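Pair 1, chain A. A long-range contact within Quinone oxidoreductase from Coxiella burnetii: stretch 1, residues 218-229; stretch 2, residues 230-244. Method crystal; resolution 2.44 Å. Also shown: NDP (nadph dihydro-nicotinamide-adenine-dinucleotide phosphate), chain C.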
# COMPACT_ATOMS: atom_id res chain seq x y z
N ALA A 218 19.56 -3.29 6.92
CA ALA A 218 18.24 -2.70 7.07
C ALA A 218 17.17 -3.78 7.18
O ALA A 218 17.26 -4.81 6.54
CB ALA A 218 17.93 -1.77 5.91
N VAL A 219 16.18 -3.52 8.03
CA VAL A 219 15.00 -4.34 8.11
C VAL A 219 13.83 -3.48 7.66
O VAL A 219 13.55 -2.46 8.28
CB VAL A 219 14.74 -4.81 9.55
CG1 VAL A 219 13.37 -5.50 9.66
CG2 VAL A 219 15.88 -5.72 10.05
N ILE A 220 13.16 -3.88 6.57
CA ILE A 220 11.89 -3.28 6.19
C ILE A 220 10.80 -4.11 6.85
O ILE A 220 10.40 -5.16 6.32
CB ILE A 220 11.68 -3.22 4.67
CG1 ILE A 220 12.90 -2.61 3.96
CG2 ILE A 220 10.43 -2.40 4.35
CD1 ILE A 220 13.34 -1.25 4.51
N ASP A 221 10.36 -3.67 8.02
CA ASP A 221 9.41 -4.42 8.82
C ASP A 221 7.98 -4.07 8.41
O ASP A 221 7.48 -2.99 8.73
CB ASP A 221 9.62 -4.14 10.31
CG ASP A 221 8.49 -4.65 11.17
OD1 ASP A 221 7.95 -5.73 10.85
OD2 ASP A 221 8.14 -3.98 12.16
N LEU A 222 7.34 -4.99 7.69
CA LEU A 222 5.98 -4.78 7.22
C LEU A 222 4.95 -5.56 8.05
O LEU A 222 3.79 -5.62 7.67
CB LEU A 222 5.88 -5.16 5.74
CG LEU A 222 6.76 -4.30 4.82
CD1 LEU A 222 6.93 -4.97 3.47
CD2 LEU A 222 6.17 -2.89 4.68
N VAL A 223 5.38 -6.13 9.18
CA VAL A 223 4.47 -6.85 10.09
C VAL A 223 4.28 -6.09 11.41
O VAL A 223 3.16 -5.99 11.92
CB VAL A 223 4.96 -8.28 10.40
CG1 VAL A 223 4.00 -9.00 11.35
CG2 VAL A 223 5.12 -9.06 9.10
N GLY A 224 5.36 -5.56 11.96
CA GLY A 224 5.29 -4.80 13.20
C GLY A 224 5.07 -5.71 14.40
O GLY A 224 5.27 -6.93 14.33
N GLY A 225 4.66 -5.11 15.51
CA GLY A 225 4.44 -5.86 16.74
C GLY A 225 5.72 -6.56 17.13
O GLY A 225 6.81 -5.99 17.02
N ASP A 226 5.60 -7.81 17.55
CA ASP A 226 6.73 -8.57 18.08
C ASP A 226 7.74 -9.00 17.01
O ASP A 226 8.91 -9.20 17.33
CB ASP A 226 6.22 -9.77 18.87
CG ASP A 226 5.49 -9.37 20.14
OD1 ASP A 226 6.12 -8.72 21.02
OD2 ASP A 226 4.28 -9.68 20.26
N VAL A 227 7.28 -9.16 15.77
CA VAL A 227 8.18 -9.47 14.65
C VAL A 227 9.15 -8.33 14.43
O VAL A 227 10.35 -8.56 14.25
CB VAL A 227 7.41 -9.76 13.34
CG1 VAL A 227 8.32 -9.58 12.12
CG2 VAL A 227 6.80 -11.15 13.38
N GLY A 228 8.63 -7.10 14.45
CA GLY A 228 9.45 -5.90 14.38
C GLY A 228 10.43 -5.80 15.53
O GLY A 228 11.61 -5.51 15.31
N ILE A 229 9.96 -6.05 16.75
CA ILE A 229 10.82 -6.05 17.93
C ILE A 229 11.95 -7.07 17.80
O ILE A 229 13.11 -6.76 18.06
CB ILE A 229 10.04 -6.38 19.24
CG1 ILE A 229 8.97 -5.33 19.53
CG2 ILE A 229 11.00 -6.50 20.42
CD1 ILE A 229 9.46 -3.91 19.46
N GLN A 230 11.59 -8.28 17.39
CA GLN A 230 12.56 -9.36 17.20
C GLN A 230 13.62 -8.98 16.16
O GLN A 230 14.78 -9.35 16.31
CB GLN A 230 11.85 -10.66 16.77
CG GLN A 230 11.38 -11.55 17.92
CD GLN A 230 12.19 -12.84 18.01
OE1 GLN A 230 12.02 -13.75 17.19
NE2 GLN A 230 13.08 -12.92 19.00
N SER A 231 13.21 -8.25 15.12
CA SER A 231 14.10 -7.92 14.00
C SER A 231 15.28 -7.05 14.41
O SER A 231 16.32 -7.07 13.76
CB SER A 231 13.31 -7.21 12.89
OG SER A 231 12.24 -8.02 12.43
N ILE A 232 15.12 -6.29 15.49
CA ILE A 232 16.19 -5.45 16.02
C ILE A 232 17.47 -6.25 16.33
O ILE A 232 18.58 -5.74 16.11
CB ILE A 232 15.71 -4.70 17.29
CG1 ILE A 232 14.53 -3.76 16.96
CG2 ILE A 232 16.84 -3.91 17.92
CD1 ILE A 232 13.75 -3.32 18.16
N ASP A 233 17.31 -7.49 16.79
CA ASP A 233 18.45 -8.35 17.15
C ASP A 233 19.37 -8.73 15.97
O ASP A 233 20.50 -9.16 16.20
CB ASP A 233 17.97 -9.63 17.82
CG ASP A 233 17.35 -9.40 19.20
OD1 ASP A 233 17.78 -8.46 19.91
OD2 ASP A 233 16.44 -10.18 19.58
N CYS A 234 18.89 -8.61 14.74
CA CYS A 234 19.70 -9.00 13.57
C CYS A 234 20.40 -7.81 12.89
O CYS A 234 21.18 -8.00 11.97
CB CYS A 234 18.86 -9.80 12.57
SG CYS A 234 17.69 -8.85 11.55
N LEU A 235 20.14 -6.60 13.37
CA LEU A 235 20.77 -5.40 12.81
C LEU A 235 22.24 -5.30 13.16
O LEU A 235 22.64 -5.62 14.28
CB LEU A 235 20.09 -4.13 13.34
CG LEU A 235 18.66 -3.83 12.92
CD1 LEU A 235 18.21 -2.57 13.64
CD2 LEU A 235 18.56 -3.66 11.42
N LYS A 236 23.04 -4.83 12.20
CA LYS A 236 24.40 -4.36 12.46
C LYS A 236 24.38 -3.15 13.38
O LYS A 236 23.35 -2.48 13.51
CB LYS A 236 25.09 -3.95 11.15
CG LYS A 236 25.39 -5.09 10.19
CD LYS A 236 26.09 -4.60 8.93
CE LYS A 236 27.54 -4.21 9.21
NZ LYS A 236 28.36 -4.11 7.96
N GLU A 237 25.52 -2.85 13.99
CA GLU A 237 25.69 -1.62 14.76
C GLU A 237 25.13 -0.41 14.00
O GLU A 237 24.38 0.38 14.56
CB GLU A 237 27.17 -1.39 15.09
CG GLU A 237 27.47 -0.09 15.83
CD GLU A 237 28.96 0.19 15.95
OE1 GLU A 237 29.71 -0.09 14.98
OE2 GLU A 237 29.39 0.71 17.00
N THR A 238 25.49 -0.30 12.72
CA THR A 238 25.07 0.83 11.89
C THR A 238 23.72 0.63 11.18
O THR A 238 23.29 1.50 10.44
CB THR A 238 26.11 1.11 10.78
OG1 THR A 238 26.38 -0.10 10.06
CG2 THR A 238 27.38 1.64 11.38
N GLY A 239 23.08 -0.51 11.40
CA GLY A 239 21.84 -0.81 10.70
C GLY A 239 20.64 -0.08 11.27
O GLY A 239 20.69 0.44 12.39
N CYS A 240 19.56 -0.03 10.49
CA CYS A 240 18.33 0.60 10.93
C CYS A 240 17.12 -0.25 10.57
O CYS A 240 17.14 -1.00 9.59
CB CYS A 240 18.18 1.99 10.31
SG CYS A 240 17.97 1.95 8.53
N ILE A 241 16.07 -0.12 11.37
CA ILE A 241 14.79 -0.77 11.09
C ILE A 241 13.76 0.30 10.74
O ILE A 241 13.64 1.33 11.41
CB ILE A 241 14.32 -1.65 12.29
CG1 ILE A 241 12.98 -2.32 11.98
CG2 ILE A 241 14.23 -0.85 13.59
CD1 ILE A 241 12.51 -3.26 13.08
N VAL A 242 13.05 0.07 9.63
CA VAL A 242 11.91 0.88 9.23
C VAL A 242 10.66 0.05 9.48
O VAL A 242 10.34 -0.86 8.71
CB VAL A 242 11.99 1.27 7.75
CG1 VAL A 242 10.80 2.13 7.37
CG2 VAL A 242 13.30 2.01 7.48
N SER A 243 9.96 0.36 10.56
CA SER A 243 8.75 -0.36 10.93
C SER A 243 7.54 0.37 10.37
O SER A 243 7.21 1.46 10.83
CB SER A 243 8.65 -0.52 12.45
OG SER A 243 7.77 -1.59 12.78
N VAL A 244 6.89 -0.25 9.39
CA VAL A 244 5.91 0.42 8.52
C VAL A 244 4.47 0.50 9.09
O VAL A 244 3.81 1.52 8.91
CB VAL A 244 5.91 -0.23 7.11
CG1 VAL A 244 4.79 0.33 6.22
CG2 VAL A 244 7.26 -0.04 6.44
PA NDP C . -0.55 -7.34 2.93
O1A NDP C . -1.86 -7.75 3.48
O2A NDP C . -0.60 -7.21 1.46
O5B NDP C . 0.57 -8.42 3.32
C5B NDP C . 0.25 -9.80 3.27
C4B NDP C . 1.51 -10.63 3.39
O4B NDP C . 1.94 -10.66 4.73
C3B NDP C . 1.34 -12.09 2.96
O3B NDP C . 2.00 -12.30 1.73
C2B NDP C . 1.97 -12.91 4.09
O2B NDP C . 2.90 -13.85 3.62
C1B NDP C . 2.65 -11.86 4.94
N9A NDP C . 2.67 -12.16 6.38
C8A NDP C . 1.59 -12.27 7.22
N7A NDP C . 2.04 -12.52 8.47
C5A NDP C . 3.39 -12.57 8.44
C6A NDP C . 4.33 -12.80 9.44
N6A NDP C . 3.92 -13.02 10.68
N1A NDP C . 5.67 -12.80 9.12
C2A NDP C . 6.06 -12.57 7.81
N3A NDP C . 5.13 -12.33 6.82
C4A NDP C . 3.81 -12.34 7.13
O3 NDP C . -0.04 -5.98 3.62
PN NDP C . 0.72 -4.75 2.90
O1N NDP C . -0.24 -4.00 2.07
O2N NDP C . 2.00 -5.17 2.30
O5D NDP C . 1.05 -3.86 4.20
C5D NDP C . 1.76 -4.38 5.30
C4D NDP C . 1.56 -3.47 6.51
O4D NDP C . 2.06 -2.18 6.24
C3D NDP C . 0.09 -3.33 6.87
O3D NDP C . -0.08 -3.46 8.26
C2D NDP C . -0.28 -1.94 6.38
O2D NDP C . -1.33 -1.36 7.14
C1D NDP C . 1.06 -1.20 6.51
N1N NDP C . 1.23 -0.04 5.61
C2N NDP C . 1.65 1.14 6.17
C3N NDP C . 1.78 2.31 5.42
C7N NDP C . 2.24 3.59 6.04
O7N NDP C . 2.34 4.74 5.23
N7N NDP C . 2.52 3.63 7.34
C4N NDP C . 1.46 2.25 3.95
C5N NDP C . 1.02 0.93 3.40
C6N NDP C . 0.94 -0.16 4.27
P2B NDP C . 2.59 -15.43 3.66
O1X NDP C . 3.64 -16.14 2.84
O2X NDP C . 1.23 -15.70 3.06
O3X NDP C . 2.62 -15.97 5.06

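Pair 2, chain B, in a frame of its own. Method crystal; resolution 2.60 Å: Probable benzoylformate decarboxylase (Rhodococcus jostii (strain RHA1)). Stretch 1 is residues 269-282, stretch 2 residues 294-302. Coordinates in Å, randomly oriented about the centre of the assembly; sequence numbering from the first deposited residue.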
# COMPACT_ATOMS: atom_id res chain seq x y z
N GLY B 269 -33.75 2.81 -29.94
CA GLY B 269 -35.18 2.50 -30.00
C GLY B 269 -35.75 2.04 -28.66
O GLY B 269 -36.96 1.99 -28.52
N HIS B 270 -34.92 1.68 -27.69
CA HIS B 270 -35.43 1.20 -26.39
C HIS B 270 -35.50 2.36 -25.39
O HIS B 270 -34.53 3.09 -25.31
CB HIS B 270 -34.54 0.06 -25.90
CG HIS B 270 -34.73 -1.20 -26.66
ND1 HIS B 270 -33.75 -1.71 -27.47
CD2 HIS B 270 -35.76 -2.07 -26.70
CE1 HIS B 270 -34.17 -2.84 -28.00
NE2 HIS B 270 -35.39 -3.08 -27.53
N ASP B 271 -36.60 2.48 -24.64
CA ASP B 271 -36.86 3.58 -23.66
C ASP B 271 -36.39 3.19 -22.25
O ASP B 271 -36.13 4.12 -21.42
CB ASP B 271 -38.35 3.98 -23.60
CG ASP B 271 -39.31 2.85 -23.30
OD1 ASP B 271 -39.03 1.71 -23.65
OD2 ASP B 271 -40.36 3.12 -22.72
N LEU B 272 -36.28 1.88 -21.99
CA LEU B 272 -35.75 1.34 -20.71
C LEU B 272 -34.75 0.22 -20.99
O LEU B 272 -35.18 -0.80 -21.52
CB LEU B 272 -36.93 0.85 -19.87
CG LEU B 272 -36.54 0.47 -18.45
CD1 LEU B 272 -36.33 1.72 -17.60
CD2 LEU B 272 -37.57 -0.46 -17.86
N ILE B 273 -33.48 0.44 -20.63
CA ILE B 273 -32.42 -0.59 -20.51
C ILE B 273 -32.43 -1.02 -19.04
O ILE B 273 -31.94 -0.25 -18.21
CB ILE B 273 -31.00 -0.06 -20.86
CG1 ILE B 273 -30.91 0.97 -22.00
CG2 ILE B 273 -30.04 -1.21 -21.09
CD1 ILE B 273 -31.68 0.64 -23.19
N LEU B 274 -32.91 -2.22 -18.70
CA LEU B 274 -32.70 -2.81 -17.37
C LEU B 274 -31.48 -3.73 -17.43
O LEU B 274 -31.54 -4.77 -18.09
CB LEU B 274 -33.95 -3.58 -16.94
CG LEU B 274 -33.78 -4.40 -15.67
CD1 LEU B 274 -33.52 -3.48 -14.47
CD2 LEU B 274 -35.01 -5.27 -15.47
N VAL B 275 -30.39 -3.33 -16.79
CA VAL B 275 -29.13 -4.12 -16.70
C VAL B 275 -29.16 -4.85 -15.37
O VAL B 275 -29.14 -4.18 -14.39
CB VAL B 275 -27.88 -3.22 -16.79
CG1 VAL B 275 -26.59 -4.02 -16.61
CG2 VAL B 275 -27.87 -2.41 -18.09
N VAL B 276 -29.10 -6.18 -15.37
CA VAL B 276 -29.09 -7.03 -14.15
C VAL B 276 -27.76 -7.80 -14.09
O VAL B 276 -27.40 -8.48 -15.05
CB VAL B 276 -30.32 -7.95 -14.13
CG1 VAL B 276 -30.38 -8.71 -12.82
CG2 VAL B 276 -31.60 -7.18 -14.38
N GLY B 277 -27.03 -7.63 -13.01
CA GLY B 277 -25.91 -8.49 -12.66
C GLY B 277 -24.71 -8.24 -13.53
O GLY B 277 -23.93 -9.23 -13.75
N ALA B 278 -24.50 -6.99 -13.95
CA ALA B 278 -23.30 -6.62 -14.74
C ALA B 278 -22.86 -5.24 -14.35
O ALA B 278 -23.68 -4.43 -13.93
CB ALA B 278 -23.55 -6.67 -16.25
N PRO B 279 -21.58 -4.89 -14.57
CA PRO B 279 -21.16 -3.50 -14.51
C PRO B 279 -21.88 -2.78 -15.65
O PRO B 279 -22.44 -3.46 -16.50
CB PRO B 279 -19.64 -3.50 -14.73
CG PRO B 279 -19.25 -4.97 -14.58
CD PRO B 279 -20.48 -5.79 -14.95
N VAL B 280 -21.85 -1.46 -15.61
CA VAL B 280 -22.31 -0.52 -16.67
C VAL B 280 -21.12 0.36 -17.03
O VAL B 280 -20.77 1.25 -16.28
CB VAL B 280 -23.52 0.30 -16.18
CG1 VAL B 280 -23.99 1.31 -17.18
CG2 VAL B 280 -24.67 -0.59 -15.81
N PHE B 281 -20.40 0.04 -18.10
CA PHE B 281 -20.36 -1.28 -18.73
C PHE B 281 -18.88 -1.71 -18.83
O PHE B 281 -17.93 -0.88 -18.71
CB PHE B 281 -21.02 -1.27 -20.13
CG PHE B 281 -22.53 -1.19 -20.23
CD1 PHE B 281 -23.32 -2.29 -19.96
CD2 PHE B 281 -23.16 -0.04 -20.68
CE1 PHE B 281 -24.70 -2.22 -20.06
CE2 PHE B 281 -24.53 0.01 -20.86
CZ PHE B 281 -25.31 -1.08 -20.55
N ARG B 282 -18.67 -2.98 -19.12
CA ARG B 282 -17.33 -3.60 -19.31
C ARG B 282 -16.89 -3.42 -20.79
O ARG B 282 -16.69 -4.40 -21.55
CB ARG B 282 -17.47 -5.04 -18.83
CG ARG B 282 -16.18 -5.62 -18.30
CD ARG B 282 -15.91 -5.36 -16.85
NE ARG B 282 -14.68 -6.14 -16.65
CZ ARG B 282 -13.47 -5.64 -16.37
NH1 ARG B 282 -13.28 -4.33 -16.22
NH2 ARG B 282 -12.46 -6.47 -16.19
N GLY B 294 -30.55 8.08 -27.36
CA GLY B 294 -31.58 9.11 -27.13
C GLY B 294 -32.86 8.52 -26.53
O GLY B 294 -33.24 7.42 -26.92
N GLY B 295 -33.46 9.23 -25.58
CA GLY B 295 -34.78 8.91 -25.00
C GLY B 295 -34.77 7.67 -24.12
O GLY B 295 -35.87 7.13 -23.93
N ALA B 296 -33.61 7.25 -23.60
CA ALA B 296 -33.43 5.98 -22.85
C ALA B 296 -32.99 6.27 -21.41
O ALA B 296 -32.15 7.16 -21.21
CB ALA B 296 -32.42 5.10 -23.56
N ARG B 297 -33.57 5.53 -20.47
CA ARG B 297 -33.17 5.54 -19.03
C ARG B 297 -32.73 4.12 -18.68
O ARG B 297 -33.32 3.16 -19.19
CB ARG B 297 -34.29 6.06 -18.11
CG ARG B 297 -35.65 5.40 -18.31
CD ARG B 297 -36.71 5.78 -17.28
NE ARG B 297 -36.16 5.79 -15.91
CZ ARG B 297 -36.85 5.66 -14.78
NH1 ARG B 297 -38.17 5.57 -14.81
NH2 ARG B 297 -36.21 5.71 -13.62
N LEU B 298 -31.67 4.02 -17.89
CA LEU B 298 -31.01 2.75 -17.55
C LEU B 298 -31.25 2.50 -16.07
O LEU B 298 -30.93 3.42 -15.30
CB LEU B 298 -29.52 2.88 -17.90
CG LEU B 298 -28.71 1.58 -17.79
CD1 LEU B 298 -27.67 1.43 -18.90
CD2 LEU B 298 -28.04 1.50 -16.44
N ILE B 299 -31.90 1.38 -15.74
CA ILE B 299 -32.00 0.79 -14.38
C ILE B 299 -30.93 -0.27 -14.26
O ILE B 299 -30.78 -1.06 -15.18
CB ILE B 299 -33.37 0.16 -14.06
CG1 ILE B 299 -34.54 1.09 -14.34
CG2 ILE B 299 -33.41 -0.22 -12.61
CD1 ILE B 299 -34.35 2.48 -13.80
N HIS B 300 -30.27 -0.35 -13.12
CA HIS B 300 -29.05 -1.15 -12.95
C HIS B 300 -29.16 -1.91 -11.64
O HIS B 300 -29.27 -1.24 -10.62
CB HIS B 300 -27.88 -0.19 -13.00
CG HIS B 300 -26.59 -0.88 -12.85
ND1 HIS B 300 -25.48 -0.21 -12.40
CD2 HIS B 300 -26.25 -2.16 -13.08
CE1 HIS B 300 -24.48 -1.06 -12.33
NE2 HIS B 300 -24.92 -2.27 -12.78
N VAL B 301 -29.16 -3.23 -11.65
CA VAL B 301 -29.33 -4.06 -10.43
C VAL B 301 -28.07 -4.90 -10.21
O VAL B 301 -27.77 -5.67 -11.08
CB VAL B 301 -30.60 -4.93 -10.50
CG1 VAL B 301 -30.74 -5.77 -9.24
CG2 VAL B 301 -31.82 -4.08 -10.74
N THR B 302 -27.41 -4.80 -9.05
CA THR B 302 -26.10 -5.47 -8.84
C THR B 302 -25.90 -5.79 -7.36
O THR B 302 -26.29 -4.98 -6.52
CB THR B 302 -24.99 -4.64 -9.50
OG1 THR B 302 -23.71 -5.10 -9.11
CG2 THR B 302 -25.02 -3.19 -9.11

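What backbone arrangement do the two pairs share? In each, two neighbouring strands run parallel: 218-221 beside 239-243 in pair 1, with 8° between their directions, and 272-276 beside 297-302 in pair 2, with 15°. Fourteen central residues superpose with an RMSD of 0.9 Å. The register matches as well, because the bridges A:Val219 with A:Ile241 and A:Asp221 with A:Ser243 fall on B:Ile273 with B:Leu298 and B:Val275 with B:His300. Each strand pair is laced by hydrogen bonds that alternate in direction: A:Val242 N to A:Val219 O (2.9 Å) and A:Asp221 N to A:Val242 O (2.9 Å) correspond to B:Ile299 N to B:Ile273 O (3.0 Å) and B:Val275 N to B:Ile299 O (2.8 Å).

How is the sheet face carrying A:Val219 and B:Ile273 packed? A:Ile241 and B:Leu298 nearly coincide, their side-chain centres 0.4 Å apart, and each meets its bridge partner through carbon: A:Val219 CB lies 3.9 Å from A:Ile241 CG1, and B:Ile273 CB 4.1 Å from B:Leu298 CD1. The surroundings differ. In pair 1 the helix and the chain after it cover this face, so that A:Val219 CG2 reaches A:Leu235 CD2 at 3.6 Å, while A:Gly228 O comes within 3.3 Å of A:Ile241 CD1. In pair 2 a loop does the covering: B:Phe281 CZ touches B:Leu298 CD1 at 3.8 Å, and B:Val280 CG2 approaches B:Leu298 CD2 at 4.0 Å.

What happens at the next matched bridge on that face? Here the chemistry diverges. Pair 1 places a carboxylate beside a hydroxyl, and A:Ser243 OG donates a very short hydrogen bond of 2.5 Å to A:Asp221 OD2. The other carboxylate oxygen, A:Asp221 OD1, accepts from A:Gly224 N at 2.8 Å and so ties down the turn after the strand. There is little space above: a CB on A:Gly228 would clash with A:Asp221 OD2. Pair 2 has B:Val275 and B:His300 instead. The larger imidazole reaches past the valine to the following loop, where B:His300 NE2 donates to B:Ala278 O at 2.7 Å, and B:Val280 CG2 sits over the ring face, 3.3 Å from the centroid of the B:His300 ring. A polar side chain thus anchors the segment after the first strand in both pairs, from opposite strands.

How do the positions on the other face compare? Both pairs rely on aliphatic contacts. A:Ile220 CD1 lies 4.3 Å from A:Val242 CB, whereas the matched leucine packs closer, with B:Leu274 CD1 3.7 Å from B:Ile299 CB. Farther along, A:Leu222 CD2 meets A:Val244 CG2 at 3.5 Å; the matched B:Val276 CG1 only approaches B:Val301 CB at 4.4 Å, but B:Leu274 CD1 also reaches B:Val301 CG2 at 4.1 Å. At the start, small A:Ala218 and A:Cys240 match B:Leu272 and B:Arg297, where B:Leu272 CD1 extends to B:Ile299 CG1 at 3.8 Å.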